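PDB 3HZ2: Beta/gama crystallin family protein from Methanosarcina acetivorans, which binds two calcium ions through a single βγ-crystallin domain made of paired Greek key motifs. Local coordinates for residues A[6-11]-A[15-20]; A[44-49]-A[55-60]; A[67-70]-A[74-77]. One frame throughout, in Å; residues are numbered along the deposited sequence.

Interaction 1: residues A[6-11]-A[15-20]; sequences IVYEHV and GKSFDA. With CA (calcium ion), chain E.
V7 and F18 form the hydrogen-bonded pair at the middle of an antiparallel hairpin, V7 N giving to F18 O while F18 N returns to V7 O at 3.0 Å, and the strand segments run at 164° to each other. I6 with D19 and Y8 with S17 are the flanking non-hydrogen-bonded pairs, and their side chains share one face of the sheet. There the arm of I6 lies across the carboxylate of D19, CD1 resting 3.6 Å from OD2, while its CG2 branch touches F18 O. An alanine in place of I6 would lose both branches, and D19 would probably be left without the apolar cover along its carboxylate. S17 is small enough for its CB to come 3.6 Å from Y8 CD2. On the other face V7 and F18 lie side by side, CG2 of V7 meeting CB of F18 at 3.8 Å, and V7 goes on to pack against F81 of the second sheet. This is the first hairpin of the N-terminal Greek key. Past Y8 the chain turns a corner at E9, in a classic beta bulge, and E9 O binds calcium at 2.5 Å, as do K34, S36 and N76. With CG anti to the backbone N (chi1 -176°) and the chain extended, E9 carries its carboxylate to K16, where OE2 takes the amide on its anti lone pair, almost straight at 175°. E9 N in turn gives to K16 O at 2.8 Å. G15, at positive phi, suits its place because a CB would collide with E9 and H10.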
# COMPACT_ATOMS: atom_id res chain seq x y z
N ILE A 6 1.29 -6.59 1.59
CA ILE A 6 1.68 -6.88 0.22
C ILE A 6 0.87 -5.95 -0.69
O ILE A 6 -0.35 -5.87 -0.60
CB ILE A 6 1.40 -8.35 -0.17
CG1 ILE A 6 1.95 -9.29 0.90
CG2 ILE A 6 2.06 -8.66 -1.51
CD1 ILE A 6 1.77 -10.76 0.59
N VAL A 7 1.58 -5.23 -1.55
CA VAL A 7 0.94 -4.30 -2.48
C VAL A 7 1.03 -4.87 -3.89
O VAL A 7 2.01 -5.54 -4.23
CB VAL A 7 1.61 -2.91 -2.42
CG1 VAL A 7 1.36 -2.28 -1.05
CG2 VAL A 7 3.11 -3.04 -2.68
N TYR A 8 0.02 -4.60 -4.70
CA TYR A 8 -0.01 -5.12 -6.06
C TYR A 8 -0.27 -4.07 -7.11
O TYR A 8 -1.00 -3.10 -6.88
CB TYR A 8 -1.08 -6.20 -6.18
CG TYR A 8 -0.95 -7.32 -5.18
CD1 TYR A 8 -1.36 -7.15 -3.86
CD2 TYR A 8 -0.43 -8.56 -5.55
CE1 TYR A 8 -1.26 -8.18 -2.93
CE2 TYR A 8 -0.33 -9.60 -4.64
CZ TYR A 8 -0.75 -9.41 -3.33
OH TYR A 8 -0.66 -10.45 -2.43
N GLU A 9 0.32 -4.29 -8.28
CA GLU A 9 0.18 -3.39 -9.41
C GLU A 9 -1.25 -3.30 -9.94
O GLU A 9 -1.76 -2.22 -10.15
CB GLU A 9 1.12 -3.84 -10.54
CG GLU A 9 1.14 -2.92 -11.75
CD GLU A 9 2.07 -3.41 -12.85
OE1 GLU A 9 2.22 -2.69 -13.86
OE2 GLU A 9 2.63 -4.52 -12.71
N HIS A 10 -1.91 -4.43 -10.14
CA HIS A 10 -3.28 -4.39 -10.66
C HIS A 10 -4.32 -4.74 -9.61
O HIS A 10 -4.00 -5.30 -8.56
CB HIS A 10 -3.43 -5.37 -11.83
CG HIS A 10 -2.36 -5.27 -12.87
ND1 HIS A 10 -1.93 -4.06 -13.38
CD2 HIS A 10 -1.66 -6.22 -13.53
CE1 HIS A 10 -1.00 -4.28 -14.30
NE2 HIS A 10 -0.82 -5.58 -14.41
N VAL A 11 -5.58 -4.42 -9.91
CA VAL A 11 -6.66 -4.75 -9.00
C VAL A 11 -6.71 -6.28 -8.95
O VAL A 11 -6.17 -6.95 -9.83
CB VAL A 11 -8.02 -4.21 -9.49
CG1 VAL A 11 -8.01 -2.68 -9.46
CG2 VAL A 11 -8.33 -4.73 -10.88
N GLY A 15 -0.33 -8.34 -11.43
CA GLY A 15 0.87 -7.59 -11.78
C GLY A 15 2.02 -7.69 -10.80
O GLY A 15 2.10 -8.63 -10.00
N LYS A 16 2.92 -6.72 -10.86
CA LYS A 16 4.07 -6.68 -9.97
C LYS A 16 3.58 -6.56 -8.53
O LYS A 16 2.60 -5.87 -8.26
CB LYS A 16 4.95 -5.46 -10.31
CG LYS A 16 6.19 -5.31 -9.44
CD LYS A 16 7.19 -6.44 -9.68
CE LYS A 16 8.37 -6.36 -8.73
NZ LYS A 16 9.09 -5.06 -8.84
N SER A 17 4.24 -7.26 -7.62
CA SER A 17 3.85 -7.20 -6.22
C SER A 17 5.09 -7.00 -5.36
O SER A 17 6.21 -7.27 -5.80
CB SER A 17 3.13 -8.48 -5.79
OG SER A 17 4.01 -9.58 -5.74
N PHE A 18 4.88 -6.50 -4.15
CA PHE A 18 5.98 -6.27 -3.22
C PHE A 18 5.53 -6.61 -1.82
O PHE A 18 4.52 -6.10 -1.34
CB PHE A 18 6.42 -4.80 -3.25
CG PHE A 18 7.62 -4.51 -2.38
CD1 PHE A 18 8.88 -4.96 -2.75
CD2 PHE A 18 7.47 -3.81 -1.19
CE1 PHE A 18 9.99 -4.72 -1.93
CE2 PHE A 18 8.57 -3.56 -0.37
CZ PHE A 18 9.83 -4.02 -0.74
N ASP A 19 6.27 -7.49 -1.16
CA ASP A 19 5.95 -7.91 0.20
C ASP A 19 6.79 -7.07 1.15
O ASP A 19 8.00 -7.23 1.23
CB ASP A 19 6.29 -9.39 0.38
CG ASP A 19 5.69 -9.99 1.64
OD1 ASP A 19 5.68 -9.30 2.67
OD2 ASP A 19 5.24 -11.15 1.59
N ALA A 20 6.13 -6.17 1.88
CA ALA A 20 6.83 -5.29 2.80
C ALA A 20 6.66 -5.64 4.28
O ALA A 20 5.55 -5.89 4.75
CB ALA A 20 6.38 -3.85 2.57
CA CA E . -2.37 0.01 -11.13
O HOH W 1 -2.78 -1.61 -13.23
O HOH W 2 -4.77 0.58 -12.19
O HOH W 3 -0.50 0.73 -12.75

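Interaction 2: residues A[44-49]-A[55-60]; sequences TWRFYE and GRYWDL. With CA (calcium ion), chain F.
R56 grips E49 side-on, NE reaching OE2 at 2.8 Å and NH2 reaching OE1, with the two planes 39° apart. OE2 also accepts the backbone N of R56 at 2.7 Å, on its anti side, so one oxygen takes two donors. E49 gets there with CG between its backbone N and carbonyl carbon (chi1 74°) and the chain extended beyond; G55, at positive phi, suits its place because a CB would collide with E49 CG. R46 holds D59 the same way but nearly coplanar: NE meets OD1 at 2.7 Å on the syn lone pair and NH2 meets OD2. The acid thus meets the guanidinium edge, near its plane, while one face lies flat on Y57, centres 4.1 Å apart. Y57 CB in turn sits over the face of the Y48 ring, a CH-pi contact at 3.9 Å from its centroid. This hairpin opens the second Greek key, and E49 O binds the second calcium at 2.4 Å with D33, S77 and S79. The opposite face turns inward: F47 CE1 packs on L60 CD1 at 3.6 Å, both leaning on I38 of the other sheet. Further out, R82 bonds the Y48 hydroxyl, and I73 and P74 pack against W58.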
# COMPACT_ATOMS: atom_id res chain seq x y z
N THR A 44 -1.16 -2.26 11.24
CA THR A 44 -1.91 -1.22 10.57
C THR A 44 -0.91 -0.41 9.76
O THR A 44 0.15 -0.04 10.27
CB THR A 44 -2.63 -0.29 11.56
OG1 THR A 44 -3.52 -1.06 12.38
CG2 THR A 44 -3.43 0.77 10.82
N TRP A 45 -1.24 -0.15 8.51
CA TRP A 45 -0.34 0.59 7.64
C TRP A 45 -0.95 1.87 7.09
O TRP A 45 -2.14 1.92 6.76
CB TRP A 45 0.11 -0.29 6.47
CG TRP A 45 0.93 -1.47 6.88
CD1 TRP A 45 0.49 -2.62 7.48
CD2 TRP A 45 2.35 -1.61 6.73
NE1 TRP A 45 1.55 -3.47 7.70
CE2 TRP A 45 2.70 -2.88 7.25
CE3 TRP A 45 3.36 -0.79 6.20
CZ2 TRP A 45 4.02 -3.35 7.25
CZ3 TRP A 45 4.67 -1.25 6.20
CH2 TRP A 45 4.99 -2.52 6.73
N ARG A 46 -0.12 2.90 6.99
CA ARG A 46 -0.53 4.19 6.47
C ARG A 46 0.05 4.40 5.08
O ARG A 46 1.26 4.26 4.88
CB ARG A 46 -0.06 5.30 7.40
CG ARG A 46 -0.30 6.70 6.87
CD ARG A 46 -0.06 7.73 7.95
NE ARG A 46 -1.02 7.58 9.04
CZ ARG A 46 -1.07 8.39 10.10
NH1 ARG A 46 -0.22 9.39 10.20
NH2 ARG A 46 -1.99 8.19 11.04
N PHE A 47 -0.82 4.75 4.13
CA PHE A 47 -0.39 4.98 2.76
C PHE A 47 -0.49 6.46 2.41
O PHE A 47 -1.53 7.08 2.62
CB PHE A 47 -1.24 4.13 1.80
CG PHE A 47 -1.17 2.66 2.09
CD1 PHE A 47 -1.93 2.10 3.11
CD2 PHE A 47 -0.28 1.85 1.39
CE1 PHE A 47 -1.81 0.75 3.43
CE2 PHE A 47 -0.15 0.50 1.71
CZ PHE A 47 -0.91 -0.06 2.73
N TYR A 48 0.60 7.01 1.88
CA TYR A 48 0.68 8.42 1.51
C TYR A 48 0.65 8.63 0.01
O TYR A 48 1.12 7.79 -0.75
CB TYR A 48 1.98 9.02 2.06
CG TYR A 48 1.97 9.27 3.55
CD1 TYR A 48 1.52 10.48 4.07
CD2 TYR A 48 2.45 8.30 4.44
CE1 TYR A 48 1.55 10.73 5.45
CE2 TYR A 48 2.49 8.54 5.81
CZ TYR A 48 2.04 9.76 6.31
OH TYR A 48 2.10 10.00 7.66
N GLU A 49 0.12 9.77 -0.42
CA GLU A 49 0.05 10.03 -1.84
C GLU A 49 1.37 10.54 -2.41
O GLU A 49 1.55 10.57 -3.61
CB GLU A 49 -1.09 11.00 -2.16
CG GLU A 49 -0.83 12.44 -1.78
CD GLU A 49 -2.02 13.32 -2.10
OE1 GLU A 49 -2.52 13.25 -3.24
OE2 GLU A 49 -2.44 14.09 -1.21
N GLY A 55 1.79 14.51 1.55
CA GLY A 55 0.41 14.59 1.11
C GLY A 55 -0.60 13.88 1.99
O GLY A 55 -0.35 13.56 3.15
N ARG A 56 -1.77 13.62 1.41
CA ARG A 56 -2.86 12.95 2.11
C ARG A 56 -2.51 11.50 2.38
O ARG A 56 -1.68 10.91 1.70
CB ARG A 56 -4.13 13.03 1.27
CG ARG A 56 -4.66 14.45 1.09
CD ARG A 56 -5.75 14.50 0.03
NE ARG A 56 -5.20 14.36 -1.31
CZ ARG A 56 -5.94 14.32 -2.42
NH1 ARG A 56 -7.26 14.41 -2.33
NH2 ARG A 56 -5.36 14.19 -3.60
N TYR A 57 -3.16 10.92 3.39
CA TYR A 57 -2.90 9.53 3.75
C TYR A 57 -4.16 8.77 4.13
O TYR A 57 -5.21 9.36 4.42
CB TYR A 57 -1.90 9.47 4.91
CG TYR A 57 -2.34 10.22 6.15
CD1 TYR A 57 -3.03 9.57 7.18
CD2 TYR A 57 -2.07 11.58 6.29
CE1 TYR A 57 -3.44 10.26 8.32
CE2 TYR A 57 -2.48 12.28 7.43
CZ TYR A 57 -3.15 11.62 8.44
OH TYR A 57 -3.52 12.30 9.57
N TRP A 58 -4.04 7.44 4.12
CA TRP A 58 -5.14 6.54 4.45
C TRP A 58 -4.58 5.40 5.29
O TRP A 58 -3.54 4.83 4.96
CB TRP A 58 -5.74 5.98 3.15
CG TRP A 58 -6.29 7.05 2.25
CD1 TRP A 58 -7.56 7.56 2.26
CD2 TRP A 58 -5.58 7.77 1.24
NE1 TRP A 58 -7.68 8.56 1.33
CE2 TRP A 58 -6.48 8.71 0.68
CE3 TRP A 58 -4.26 7.72 0.75
CZ2 TRP A 58 -6.11 9.59 -0.34
CZ3 TRP A 58 -3.89 8.60 -0.26
CH2 TRP A 58 -4.81 9.52 -0.80
N ASP A 59 -5.26 5.07 6.39
CA ASP A 59 -4.81 4.00 7.27
C ASP A 59 -5.62 2.73 7.08
O ASP A 59 -6.84 2.74 7.21
CB ASP A 59 -4.89 4.45 8.73
CG ASP A 59 -4.01 5.66 9.03
OD1 ASP A 59 -2.99 5.84 8.33
OD2 ASP A 59 -4.33 6.41 9.97
N LEU A 60 -4.93 1.64 6.77
CA LEU A 60 -5.59 0.36 6.55
C LEU A 60 -5.17 -0.70 7.55
O LEU A 60 -3.98 -0.94 7.75
CB LEU A 60 -5.30 -0.14 5.13
CG LEU A 60 -5.63 0.79 3.96
CD1 LEU A 60 -5.31 0.08 2.65
CD2 LEU A 60 -7.09 1.19 4.01
CA CA F . 1.46 9.65 -5.87
O HOH W 4 -0.41 10.80 -7.56
O HOH W 5 3.35 11.48 -6.77

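Interaction 3: residues A[67-70]-A[74-77]; sequences SVES and PDNS. With CA (calcium ion), chain E; CA (calcium ion), chain F.
V68 meets D75 where two parts of one loop come together, its CG2 lying 3.9 Å from both OD1 and CA of D75, the two side chains crossing at about a right angle. A branched apolar residue suits this buried spot, for V68 also packs on I35 and I73. Toward solvent the contact thins out: E69, extended beyond CG, brings OE2 to 3.8 Å from D75 CB, and no hydrogen bond joins the segments. The carboxylates of E69 and D75, planes 16° apart, stay at 4.8 Å between OE2 and OD2, and these like charges would probably disfavour a closer approach. Residues 68-70 form a short 3-10 segment, where S70 OG and S70 N both give to S67 O, while P74 to S77 is a type II beta turn in the loop between strands 63-65 and 80-83 of the second Greek key. That turn serves both calcium sites. N76 OD1 binds one ion at 2.4 Å and S77 O binds the other at 2.5 Å. D75 works from the second shell: with CG anti to the backbone N (chi1 -168°), its OD2 accepts a calcium-bound water at 2.5 Å, and OD1 is hydrogen-bonded with S36, itself a ligand of that ion.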
# COMPACT_ATOMS: atom_id res chain seq x y z
N SER A 67 -9.38 -3.71 -4.47
CA SER A 67 -9.29 -2.43 -5.17
C SER A 67 -9.00 -1.37 -4.12
O SER A 67 -9.74 -1.25 -3.15
CB SER A 67 -10.61 -2.10 -5.87
OG SER A 67 -10.60 -0.77 -6.35
N VAL A 68 -7.93 -0.61 -4.29
CA VAL A 68 -7.59 0.42 -3.31
C VAL A 68 -8.72 1.43 -3.12
O VAL A 68 -8.89 1.99 -2.04
CB VAL A 68 -6.30 1.19 -3.70
CG1 VAL A 68 -5.09 0.28 -3.56
CG2 VAL A 68 -6.41 1.70 -5.12
N GLU A 69 -9.51 1.64 -4.16
CA GLU A 69 -10.60 2.58 -4.05
C GLU A 69 -11.63 2.15 -3.01
O GLU A 69 -12.37 2.98 -2.49
CB GLU A 69 -11.25 2.79 -5.42
CG GLU A 69 -10.29 3.45 -6.39
CD GLU A 69 -10.89 3.67 -7.75
OE1 GLU A 69 -11.83 4.49 -7.86
OE2 GLU A 69 -10.42 3.01 -8.70
N SER A 70 -11.67 0.86 -2.70
CA SER A 70 -12.59 0.36 -1.69
C SER A 70 -12.09 0.85 -0.34
O SER A 70 -12.83 0.89 0.65
CB SER A 70 -12.65 -1.17 -1.71
OG SER A 70 -11.45 -1.74 -1.22
N PRO A 74 -7.24 6.74 -4.07
CA PRO A 74 -7.31 6.88 -5.52
C PRO A 74 -6.37 5.87 -6.18
O PRO A 74 -5.29 5.58 -5.65
CB PRO A 74 -6.89 8.33 -5.76
CG PRO A 74 -6.03 8.65 -4.56
CD PRO A 74 -6.76 7.98 -3.43
N ASP A 75 -6.77 5.33 -7.32
CA ASP A 75 -5.95 4.33 -8.00
C ASP A 75 -4.64 4.91 -8.54
O ASP A 75 -4.59 6.07 -8.94
CB ASP A 75 -6.75 3.69 -9.14
CG ASP A 75 -6.09 2.45 -9.69
OD1 ASP A 75 -5.47 1.72 -8.90
OD2 ASP A 75 -6.20 2.21 -10.91
N ASN A 76 -3.58 4.10 -8.52
CA ASN A 76 -2.27 4.51 -9.02
C ASN A 76 -1.75 5.79 -8.39
O ASN A 76 -1.14 6.62 -9.08
CB ASN A 76 -2.31 4.70 -10.54
CG ASN A 76 -2.71 3.45 -11.26
OD1 ASN A 76 -2.56 2.37 -10.72
ND2 ASN A 76 -3.21 3.58 -12.49
N SER A 77 -1.97 5.96 -7.09
CA SER A 77 -1.54 7.19 -6.44
C SER A 77 -0.65 7.02 -5.22
O SER A 77 -0.05 7.98 -4.76
CB SER A 77 -2.76 8.01 -6.05
OG SER A 77 -3.50 7.34 -5.04
CA CA E . -2.37 0.01 -11.13
CA CA F . 1.46 9.65 -5.87
O HOH W 2 -4.77 0.58 -12.19
O HOH W 3 -0.50 0.73 -12.75
O HOH W 1 -2.78 -1.61 -13.23
O HOH W 4 -0.41 10.80 -7.56
O HOH W 5 3.35 11.48 -6.77

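How the interactions relate
Interactions 1 and 2 are matching hairpins, one opening each Greek key on either side of the domain centre, and each supplies a backbone oxygen from a glutamate to its own calcium. Interaction 1 is mostly at the surface and held largely by backbone bonds, whereas interaction 2 buries more and adds two salt bridges with aromatic packing. They touch inside the domain, where V7 CG1 comes near F47 CE2 at 4.2 Å. Interaction 3 is a smaller, partly buried loop contact without hydrogen bonds between its segments; residues 74-77 nonetheless reach both ions, sharing one with each hairpin, and S77 O lies 4.1 Å from E49 CB of interaction 2.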